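PDB 3VWA: cytoplasmic export protein 1 from Saccharomyces cerevisiae, which probably collects tRNAs from nuclear export receptors at the nuclear pore complex and may deliver aminoacylated tRNAs to the translation machinery. Local coordinates for residues A[203-206]-A[207-210]; A[218-222]-A[223-227]; A[353-356]-A[357-361]; A[397-400]-A[401-404]. All coordinates share one frame; numbering follows the deposited sequence.

The chain joins an N-terminal kinase-like domain to a helical HEAT-repeat region. Contacts 1 and 2 belong to the first and shape the starts of two successive helices, 209-216 and 222-231; the centres of the two contacts are 15 Å apart. Contacts 3 and 4 lie in the helical array, 47 to 62 Å, centre to centre, from the first pair, on neighbouring helices 355-368 and 394-407; they touch through Phe-359 CE1 and Gln-399 CG, 4.2 Å apart. Contact 4 is the buried one, contact 2 is superficial, and contacts 1 and 3 are intermediate. A proline-indole CH-pi contact dominates contact 1, side-chain N-caps mark contacts 2 and 3, and contact 4 is an internal helical segment with a threonine-to-backbone bond.

Contact 1 of 4, residues A[203-206]-A[207-210]; sequences CLPK and DWIV
Pro-205 and Lys-206 each offer a carbonyl to a backbone N-H three residues on, Trp-208 N to Pro-205 O at 2.9 Å and Ile-209 N to Lys-206 O at 3.1 Å, and the loop thus makes two tight turns in succession as it enters helix 209-216. In both bonds the donor stands well above the carbonyl plane. This turn lays the pyrrolidine of Pro-205 over one face of the Trp-208 indole. Its CB makes a CH-pi contact 4.0 Å from the centroid of the five-membered ring, while CG sits 3.6 Å from Trp-208 CD2, where the two rings fuse. The indole is set beneath the proline by chi1 of -73°, which folds CG back beside the backbone N of Trp-208. Leu-204 adds one methyl: CD1 lies 3.8 Å from Trp-208 CB and 3.9 Å from Ile-209 CG1. Across the turn, Lys-206 and Ile-209 run side by side, and the bent lysine chain brings NZ to 3.8 Å from Ile-209 CD1. Asp-207 reaches back so that OD2 rests 3.4 Å from Pro-205 CB, and the same oxygen is hydrogen-bonded to Thr-234 OG1. Trp-208 NE1 pairs with Thr-232 OG1. Apolar packing over a face and a polar bond at NE1 together restrict both the position and the rotation of the indole, tying this helix entry in the kinase-like domain to residues 232-234.

Contact 2 of 4, residues A[218-222]-A[223-227]; sequences GKITI and ENFRK
Thr-221 holds OG1 between its own backbone N and carbonyl carbon (chi1 71°), which turns the hydroxyl toward the backbone N-H of Asn-224, and Ile-220 sets CG1 in the equivalent position (chi1 65°), sending CD1 toward Phe-225. The result is an N-cap reinforced by a hydrophobic staple, in which the residue before the cap packs on the fifth residue after itself, at the start of helix 222-231. The capping bond runs from Asn-224 N to Thr-221 OG1 at 3.1 Å. One turn of regular helix bonding follows, with Phe-225 N to Thr-221 O and Arg-226 N to Ile-222 O, both at 2.8 Å. Thr-221 therefore supplies both its hydroxyl and its carbonyl to N-H groups of the first turn. In the staple, Ile-220 CD1 comes to the edge of the phenylalanine ring, near its plane, and lies 4.0 Å from Phe-225 CB. The ring itself leads away from the turn to Ile-215 and Ile-195, on helices 209-216 and 186-198, so the staple is continuous with the packing between helices of the kinase-like domain. At the start of the connecting loop, Gly-218, with positive phi, closes helix 209-216 as the C-prime residue of a Schellman motif. Asn-224 crosses Ile-220 at about a right angle; its OD1, which also accepts a weak bond from Arg-228 NE, sits 3.7 Å from Ile-220 CG2.

Contact 3 of 4, residues A[353-356]-A[357-361]; sequences PDRQ and VRFLL
Asp-354 caps the start of helix 355-368, and polar bonds to the residues that follow form the first group. Its OD1 accepts a weak bond from Val-357 N, 3.5 Å away, placed there by a chi1 of -156° that swings CG far from the backbone N. The carbonyls of Asp-354, Arg-355 and Gln-356 then take up Arg-358 N, Phe-359 N and Leu-360 N in the usual helical succession; the Phe-359 N to Arg-355 O bond is 2.9 Å. Van der Waals contact comes next: the CB methylene of Asp-354 meets Val-357 CG2 at 3.7 Å, the two side chains crossing at nearly a right angle. The last group gathers at the Phe-359 ring. Arg-355 runs beside it, with CG 3.8 Å from Phe-359 CE2 and its guanidinium turned almost perpendicular to the ring. The folded Gln-356 chain brings its amide obliquely against the ring, OE1 lying 3.7 Å from Phe-359 CD2 and the two planes 34° apart. Beyond this turn, Arg-355 forms a salt bridge with Asp-391, Phe-359 packs on helix 394-407, Val-357 and Leu-360 face helix 321-335, and Leu-361 and Arg-358 meet helix 342-351, so the first turns of helix 355-368 touch three other helices.

Contact 4 of 4, residues A[397-400]-A[401-404]; sequences RLQT and LKTI
Arg-397 and Leu-398 pass their carbonyls to the N-H groups four residues on, Leu-401 N to Arg-397 O and Lys-402 N to Leu-398 O, both at 2.9 Å, while one step further Thr-403 N bonds at 2.9 Å to Thr-400 O, three residues back. A three-residue bond thus joins the four-residue bonds in this segment of helix 394-407, part of a HEAT repeat. A side chain joins in at the same place: Thr-403 OG1 donates to Gln-399 O at 2.8 Å. The chi1 of Thr-403, -64°, sets the hydroxyl beside the backbone N, where it can turn back on the preceding helical turn. Thr-400 does the same one turn earlier, giving OG1 to Leu-396 O. On another side of the helix, Lys-402 stretches out past Leu-398, bringing CE to 4.1 Å from Leu-398 CG. Gln-399 bends at chi2 (-56°) and crosses this lysine obliquely, so that OE1 rests 3.9 Å from Lys-402 CD. A water completes the pair, donating to Gln-399 OE1 at 2.7 Å and accepting from Lys-402 NZ. Leu-401 turns to helices 413-427 and 433-446, Ile-404 packs on Leu-420 and Leu-424, and Arg-397 reaches a salt bridge with Asp-430. Both threonine hydroxyls are therefore satisfied by carbonyls of their own helix, which is consistent with the packing of both buried threonines against Phe-385, while the water links the amide to the ammonium group with no direct bond between them.

Contact 1 of 4, residues A[203-206]-A[207-210]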
loop_
_atom_site.group_PDB
_atom_site.type_symbol
_atom_site.label_atom_id
_atom_site.label_comp_id
_atom_site.label_asym_id
_atom_site.label_seq_id
_atom_site.Cartn_x
_atom_site.Cartn_y
_atom_site.Cartn_z
ATOM N N CYS A 203 -0.123 -26.599 11.651
ATOM C CA CYS A 203 0.042 -25.163 11.928
ATOM C C CYS A 203 -0.673 -24.673 13.206
ATOM O O CYS A 203 -0.549 -23.511 13.581
ATOM C CB CYS A 203 -0.386 -24.326 10.712
ATOM S SG CYS A 203 0.954 -24.019 9.527
ATOM N N LEU A 204 -1.411 -25.568 13.859
ATOM C CA LEU A 204 -2.121 -25.278 15.093
ATOM C C LEU A 204 -1.125 -25.319 16.239
ATOM O O LEU A 204 -0.341 -26.237 16.340
ATOM C CB LEU A 204 -3.221 -26.329 15.325
ATOM C CG LEU A 204 -4.531 -26.154 16.113
ATOM C CD1 LEU A 204 -4.369 -26.265 17.631
ATOM C CD2 LEU A 204 -5.283 -24.882 15.739
ATOM N N PRO A 205 -1.148 -24.310 17.110
ATOM C CA PRO A 205 -0.213 -24.283 18.207
ATOM C C PRO A 205 -0.365 -25.553 19.040
ATOM O O PRO A 205 -1.491 -25.984 19.319
ATOM C CB PRO A 205 -0.660 -23.058 19.021
ATOM C CG PRO A 205 -1.295 -22.160 18.017
ATOM C CD PRO A 205 -1.998 -23.100 17.068
ATOM N N LYS A 206 0.769 -26.118 19.439
ATOM C CA LYS A 206 0.823 -27.287 20.324
ATOM C C LYS A 206 0.002 -27.006 21.564
ATOM O O LYS A 206 -0.858 -27.808 21.931
ATOM C CB LYS A 206 2.276 -27.586 20.708
ATOM C CG LYS A 206 3.022 -28.517 19.768
ATOM C CD LYS A 206 2.675 -28.299 18.297
ATOM C CE LYS A 206 2.748 -29.603 17.506
ATOM N NZ LYS A 206 2.136 -30.750 18.249
ATOM N N ASP A 207 0.227 -25.834 22.160
ATOM C CA ASP A 207 -0.457 -25.470 23.402
ATOM C C ASP A 207 -1.905 -25.032 23.192
ATOM O O ASP A 207 -2.584 -24.625 24.145
ATOM C CB ASP A 207 0.335 -24.427 24.212
ATOM C CG ASP A 207 0.608 -23.151 23.431
ATOM O OD1 ASP A 207 1.297 -22.260 23.967
ATOM O OD2 ASP A 207 0.160 -23.045 22.278
ATOM N N TRP A 208 -2.386 -25.125 21.956
ATOM C CA TRP A 208 -3.809 -24.896 21.693
ATOM C C TRP A 208 -4.530 -26.167 21.352
ATOM O O TRP A 208 -5.751 -26.173 21.227
ATOM C CB TRP A 208 -3.998 -23.869 20.564
ATOM C CG TRP A 208 -3.682 -22.428 20.965
ATOM C CD1 TRP A 208 -2.981 -21.970 22.101
ATOM C CD2 TRP A 208 -4.026 -21.224 20.233
ATOM N NE1 TRP A 208 -2.908 -20.588 22.115
ATOM C CE2 TRP A 208 -3.517 -20.081 21.032
ATOM C CE3 TRP A 208 -4.718 -20.961 19.042
ATOM C CZ2 TRP A 208 -3.683 -18.754 20.613
ATOM C CZ3 TRP A 208 -4.888 -19.618 18.647
ATOM C CH2 TRP A 208 -4.367 -18.557 19.398
ATOM N N ILE A 209 -3.783 -27.258 21.166
ATOM C CA ILE A 209 -4.416 -28.488 20.698
ATOM C C ILE A 209 -5.574 -28.937 21.587
ATOM O O ILE A 209 -6.661 -29.265 21.102
ATOM C CB ILE A 209 -3.401 -29.630 20.451
ATOM C CG1 ILE A 209 -2.798 -29.496 19.050
ATOM C CG2 ILE A 209 -4.095 -30.974 20.549
ATOM C CD1 ILE A 209 -1.579 -30.378 18.809
ATOM N N VAL A 210 -5.377 -28.908 22.892
ATOM C CA VAL A 210 -6.359 -29.554 23.740
ATOM C C VAL A 210 -7.548 -28.636 23.860
ATOM O O VAL A 210 -8.706 -29.087 23.798
ATOM C CB VAL A 210 -5.807 -29.909 25.126
ATOM C CG1 VAL A 210 -6.954 -30.158 26.094
ATOM C CG2 VAL A 210 -4.883 -31.123 25.028
#

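Contact 2 of 4, residues A[218-222]-A[223-227]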
loop_
_atom_site.group_PDB
_atom_site.type_symbol
_atom_site.label_atom_id
_atom_site.label_comp_id
_atom_site.label_asym_id
_atom_site.label_seq_id
_atom_site.Cartn_x
_atom_site.Cartn_y
_atom_site.Cartn_z
ATOM N N GLY A 218 -17.652 -29.561 22.366
ATOM C CA GLY A 218 -18.646 -28.838 23.155
ATOM C C GLY A 218 -18.538 -29.076 24.651
ATOM O O GLY A 218 -19.510 -28.914 25.391
ATOM N N LYS A 219 -17.352 -29.443 25.104
ATOM C CA LYS A 219 -17.152 -29.677 26.515
ATOM C C LYS A 219 -17.072 -28.382 27.300
ATOM O O LYS A 219 -17.537 -28.338 28.430
ATOM C CB LYS A 219 -15.923 -30.557 26.753
ATOM C CG LYS A 219 -15.921 -31.794 25.873
ATOM C CD LYS A 219 -14.728 -32.688 26.174
ATOM C CE LYS A 219 -15.132 -34.155 26.050
ATOM N NZ LYS A 219 -13.983 -35.096 26.038
ATOM N N ILE A 220 -16.497 -27.322 26.726
ATOM C CA ILE A 220 -16.343 -26.065 27.486
ATOM C C ILE A 220 -16.946 -24.849 26.777
ATOM O O ILE A 220 -17.198 -24.887 25.563
ATOM C CB ILE A 220 -14.879 -25.750 27.853
ATOM C CG1 ILE A 220 -14.056 -25.493 26.583
ATOM C CG2 ILE A 220 -14.282 -26.815 28.801
ATOM C CD1 ILE A 220 -12.615 -25.120 26.858
ATOM N N THR A 221 -17.166 -23.772 27.528
ATOM C CA THR A 221 -17.761 -22.571 26.927
ATOM C C THR A 221 -16.727 -21.762 26.143
ATOM O O THR A 221 -15.502 -21.933 26.320
ATOM C CB THR A 221 -18.463 -21.660 27.953
ATOM O OG1 THR A 221 -17.480 -21.031 28.785
ATOM C CG2 THR A 221 -19.486 -22.457 28.812
ATOM N N ILE A 222 -17.225 -20.874 25.284
ATOM C CA ILE A 222 -16.358 -20.012 24.522
ATOM C C ILE A 222 -15.564 -19.150 25.475
ATOM O O ILE A 222 -14.335 -19.075 25.354
ATOM C CB ILE A 222 -17.137 -19.125 23.517
ATOM C CG1 ILE A 222 -17.677 -19.971 22.379
ATOM C CG2 ILE A 222 -16.262 -18.031 22.939
ATOM C CD1 ILE A 222 -18.885 -19.324 21.701
ATOM N N GLU A 223 -16.250 -18.520 26.428
ATOM C CA GLU A 223 -15.561 -17.638 27.391
ATOM C C GLU A 223 -14.496 -18.418 28.169
ATOM O O GLU A 223 -13.451 -17.871 28.505
ATOM C CB GLU A 223 -16.535 -16.947 28.341
ATOM C CG GLU A 223 -16.809 -17.765 29.585
ATOM C CD GLU A 223 -17.598 -17.023 30.647
ATOM O OE1 GLU A 223 -17.297 -15.827 30.914
ATOM O OE2 GLU A 223 -18.508 -17.665 31.222
ATOM N N ASN A 224 -14.759 -19.697 28.423
ATOM C CA ASN A 224 -13.813 -20.531 29.158
ATOM C C ASN A 224 -12.627 -20.794 28.259
ATOM O O ASN A 224 -11.489 -20.668 28.691
ATOM C CB ASN A 224 -14.468 -21.843 29.585
ATOM C CG ASN A 224 -13.656 -22.590 30.636
ATOM O OD1 ASN A 224 -13.159 -23.698 30.390
ATOM N ND2 ASN A 224 -13.523 -21.985 31.829
ATOM N N PHE A 225 -12.909 -21.121 26.987
ATOM C CA PHE A 225 -11.873 -21.374 25.975
ATOM C C PHE A 225 -10.988 -20.152 25.819
ATOM O O PHE A 225 -9.774 -20.264 25.697
ATOM C CB PHE A 225 -12.535 -21.762 24.658
ATOM C CG PHE A 225 -11.596 -21.891 23.497
ATOM C CD1 PHE A 225 -10.920 -23.086 23.254
ATOM C CD2 PHE A 225 -11.427 -20.821 22.593
ATOM C CE1 PHE A 225 -10.063 -23.222 22.165
ATOM C CE2 PHE A 225 -10.567 -20.951 21.506
ATOM C CZ PHE A 225 -9.889 -22.155 21.286
ATOM N N ARG A 226 -11.604 -18.985 25.904
ATOM C CA ARG A 226 -10.897 -17.725 25.762
ATOM C C ARG A 226 -9.839 -17.480 26.891
ATOM O O ARG A 226 -8.704 -17.111 26.626
ATOM C CB ARG A 226 -11.948 -16.631 25.746
ATOM C CG ARG A 226 -11.443 -15.297 25.287
ATOM C CD ARG A 226 -12.602 -14.384 24.999
ATOM N NE ARG A 226 -12.062 -13.058 24.752
ATOM C CZ ARG A 226 -12.733 -11.938 24.963
ATOM N NH1 ARG A 226 -12.152 -10.762 24.711
ATOM N NH2 ARG A 226 -13.987 -12.010 25.424
ATOM N N LYS A 227 -10.228 -17.659 28.146
ATOM C CA LYS A 227 -9.304 -17.510 29.274
ATOM C C LYS A 227 -8.133 -18.495 29.222
ATOM O O LYS A 227 -7.074 -18.187 29.732
ATOM C CB LYS A 227 -10.034 -17.665 30.619
ATOM C CG LYS A 227 -11.358 -16.930 30.666
ATOM C CD LYS A 227 -11.772 -16.536 32.074
ATOM C CE LYS A 227 -12.971 -15.581 32.017
ATOM N NZ LYS A 227 -13.563 -15.325 33.362
#

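Contact 3 of 4, residues A[353-356]-A[357-361]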
loop_
_atom_site.group_PDB
_atom_site.type_symbol
_atom_site.label_atom_id
_atom_site.label_comp_id
_atom_site.label_asym_id
_atom_site.label_seq_id
_atom_site.Cartn_x
_atom_site.Cartn_y
_atom_site.Cartn_z
ATOM N N PRO A 353 13.756 21.008 6.151
ATOM C CA PRO A 353 15.146 21.189 5.719
ATOM C C PRO A 353 16.068 20.043 6.152
ATOM O O PRO A 353 17.278 20.121 5.921
ATOM C CB PRO A 353 15.543 22.561 6.326
ATOM C CG PRO A 353 14.236 23.215 6.689
ATOM C CD PRO A 353 13.305 22.079 7.056
ATOM N N ASP A 354 15.510 18.976 6.731
ATOM C CA ASP A 354 16.337 17.831 7.133
ATOM C C ASP A 354 16.947 17.010 5.971
ATOM O O ASP A 354 16.240 16.495 5.135
ATOM C CB ASP A 354 15.590 16.892 8.067
ATOM C CG ASP A 354 16.536 16.092 8.909
ATOM O OD1 ASP A 354 16.628 14.864 8.758
ATOM O OD2 ASP A 354 17.251 16.724 9.698
ATOM N N ARG A 355 18.257 16.871 5.993
ATOM C CA ARG A 355 19.054 16.196 4.968
ATOM C C ARG A 355 18.755 14.705 4.889
ATOM O O ARG A 355 18.662 14.135 3.820
ATOM C CB ARG A 355 20.510 16.349 5.382
ATOM C CG ARG A 355 21.547 16.273 4.294
ATOM C CD ARG A 355 21.863 17.702 3.951
ATOM N NE ARG A 355 22.983 18.228 4.697
ATOM C CZ ARG A 355 23.265 19.524 4.832
ATOM N NH1 ARG A 355 24.323 19.891 5.555
ATOM N NH2 ARG A 355 22.500 20.458 4.267
ATOM N N GLN A 356 18.626 14.066 6.042
ATOM C CA GLN A 356 18.362 12.646 6.097
ATOM C C GLN A 356 16.949 12.279 5.586
ATOM O O GLN A 356 16.712 11.178 5.074
ATOM C CB GLN A 356 18.605 12.178 7.548
ATOM C CG GLN A 356 20.091 12.251 7.949
ATOM C CD GLN A 356 21.062 11.738 6.864
ATOM O OE1 GLN A 356 20.910 10.626 6.318
ATOM N NE2 GLN A 356 22.089 12.547 6.565
ATOM N N VAL A 357 16.010 13.202 5.766
ATOM C CA VAL A 357 14.713 13.087 5.176
ATOM C C VAL A 357 14.820 13.095 3.639
ATOM O O VAL A 357 14.277 12.230 2.963
ATOM C CB VAL A 357 13.761 14.233 5.626
ATOM C CG1 VAL A 357 12.506 14.253 4.782
ATOM C CG2 VAL A 357 13.361 14.066 7.103
ATOM N N ARG A 358 15.467 14.127 3.126
ATOM C CA ARG A 358 15.626 14.335 1.708
ATOM C C ARG A 358 16.364 13.134 1.046
ATOM O O ARG A 358 15.933 12.676 -0.001
ATOM C CB ARG A 358 16.364 15.650 1.441
ATOM C CG ARG A 358 16.650 15.875 -0.041
ATOM C CD ARG A 358 15.368 16.045 -0.853
ATOM N NE ARG A 358 14.656 17.285 -0.505
ATOM C CZ ARG A 358 14.957 18.516 -0.953
ATOM N NH1 ARG A 358 14.190 19.571 -0.599
ATOM N NH2 ARG A 358 15.994 18.694 -1.783
ATOM N N PHE A 359 17.424 12.601 1.656
ATOM C CA PHE A 359 18.013 11.351 1.098
ATOM C C PHE A 359 16.920 10.242 0.994
ATOM O O PHE A 359 16.838 9.466 0.023
ATOM C CB PHE A 359 19.134 10.838 2.008
ATOM C CG PHE A 359 20.471 11.556 1.852
ATOM C CD1 PHE A 359 21.188 11.512 0.642
ATOM C CD2 PHE A 359 21.050 12.228 2.949
ATOM C CE1 PHE A 359 22.440 12.141 0.535
ATOM C CE2 PHE A 359 22.278 12.879 2.826
ATOM C CZ PHE A 359 22.977 12.820 1.623
ATOM N N LEU A 360 16.074 10.152 2.028
ATOM C CA LEU A 360 15.071 9.095 2.004
ATOM C C LEU A 360 14.090 9.306 0.822
ATOM O O LEU A 360 13.724 8.316 0.137
ATOM C CB LEU A 360 14.328 9.004 3.333
ATOM C CG LEU A 360 13.162 8.041 3.372
ATOM C CD1 LEU A 360 13.453 6.541 3.059
ATOM C CD2 LEU A 360 12.515 8.231 4.726
ATOM N N LEU A 361 13.682 10.573 0.612
ATOM C CA LEU A 361 12.717 10.925 -0.409
ATOM C C LEU A 361 13.314 10.729 -1.806
ATOM O O LEU A 361 12.629 10.328 -2.748
ATOM C CB LEU A 361 12.348 12.419 -0.285
ATOM C CG LEU A 361 11.516 12.870 0.912
ATOM C CD1 LEU A 361 11.491 14.396 1.020
ATOM C CD2 LEU A 361 10.110 12.291 0.790
#

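Contact 4 of 4, residues A[397-400]-A[401-404]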
loop_
_atom_site.group_PDB
_atom_site.type_symbol
_atom_site.label_atom_id
_atom_site.label_comp_id
_atom_site.label_asym_id
_atom_site.label_seq_id
_atom_site.Cartn_x
_atom_site.Cartn_y
_atom_site.Cartn_z
ATOM N N ARG A 397 23.952 16.858 -2.906
ATOM C CA ARG A 397 24.041 17.398 -4.290
ATOM C C ARG A 397 24.217 16.307 -5.325
ATOM O O ARG A 397 23.463 16.275 -6.301
ATOM C CB ARG A 397 25.179 18.396 -4.440
ATOM C CG ARG A 397 25.151 19.467 -3.390
ATOM C CD ARG A 397 25.936 20.687 -3.841
ATOM N NE ARG A 397 27.359 20.447 -4.122
ATOM C CZ ARG A 397 28.324 20.453 -3.192
ATOM N NH1 ARG A 397 28.034 20.623 -1.895
ATOM N NH2 ARG A 397 29.590 20.281 -3.526
ATOM N N LEU A 398 25.177 15.407 -5.119
ATOM C CA LEU A 398 25.346 14.263 -6.033
ATOM C C LEU A 398 24.067 13.436 -6.152
ATOM O O LEU A 398 23.594 13.182 -7.231
ATOM C CB LEU A 398 26.494 13.342 -5.614
ATOM C CG LEU A 398 26.838 12.157 -6.558
ATOM C CD1 LEU A 398 27.280 12.639 -7.926
ATOM C CD2 LEU A 398 27.909 11.221 -5.942
ATOM N N GLN A 399 23.477 13.027 -5.039
ATOM C CA GLN A 399 22.263 12.229 -5.198
ATOM C C GLN A 399 21.148 12.984 -5.890
ATOM O O GLN A 399 20.402 12.369 -6.659
ATOM C CB GLN A 399 21.759 11.605 -3.904
ATOM C CG GLN A 399 22.718 10.583 -3.313
ATOM C CD GLN A 399 23.058 9.465 -4.286
ATOM O OE1 GLN A 399 24.150 9.420 -4.771
ATOM N NE2 GLN A 399 22.111 8.567 -4.566
ATOM N N THR A 400 20.974 14.277 -5.591
ATOM C CA THR A 400 19.936 15.026 -6.288
ATOM C C THR A 400 20.278 14.910 -7.780
ATOM O O THR A 400 19.445 14.569 -8.586
ATOM C CB THR A 400 19.876 16.503 -5.847
ATOM O OG1 THR A 400 19.751 16.606 -4.412
ATOM C CG2 THR A 400 18.707 17.204 -6.472
ATOM N N LEU A 401 21.533 15.161 -8.124
ATOM C CA LEU A 401 21.967 15.126 -9.492
ATOM C C LEU A 401 21.605 13.834 -10.197
ATOM O O LEU A 401 20.967 13.864 -11.252
ATOM C CB LEU A 401 23.448 15.450 -9.599
ATOM C CG LEU A 401 24.115 15.291 -10.976
ATOM C CD1 LEU A 401 23.495 16.186 -12.072
ATOM C CD2 LEU A 401 25.577 15.625 -10.746
ATOM N N LYS A 402 21.943 12.717 -9.592
ATOM C CA LYS A 402 21.690 11.395 -10.186
ATOM C C LYS A 402 20.198 11.033 -10.274
ATOM O O LYS A 402 19.813 9.978 -10.807
ATOM C CB LYS A 402 22.303 10.322 -9.297
ATOM C CG LYS A 402 23.813 10.272 -9.231
ATOM C CD LYS A 402 24.202 8.911 -8.669
ATOM C CE LYS A 402 25.715 8.783 -8.498
ATOM N NZ LYS A 402 26.121 7.373 -8.201
ATOM N N THR A 403 19.355 11.837 -9.658
ATOM C CA THR A 403 17.939 11.518 -9.617
ATOM C C THR A 403 17.193 12.304 -10.701
ATOM O O THR A 403 16.049 12.041 -10.943
ATOM C CB THR A 403 17.398 11.835 -8.186
ATOM O OG1 THR A 403 18.061 10.957 -7.272
ATOM C CG2 THR A 403 15.916 11.618 -8.043
ATOM N N ILE A 404 17.842 13.286 -11.323
ATOM C CA ILE A 404 17.193 14.190 -12.262
ATOM C C ILE A 404 16.541 13.448 -13.426
ATOM O O ILE A 404 15.415 13.777 -13.814
ATOM C CB ILE A 404 18.209 15.249 -12.800
ATOM C CG1 ILE A 404 18.410 16.369 -11.771
ATOM C CG2 ILE A 404 17.712 15.878 -14.093
ATOM C CD1 ILE A 404 19.603 17.280 -12.063
HETATM O O HOH W 1 25.535 7.338 -5.734
#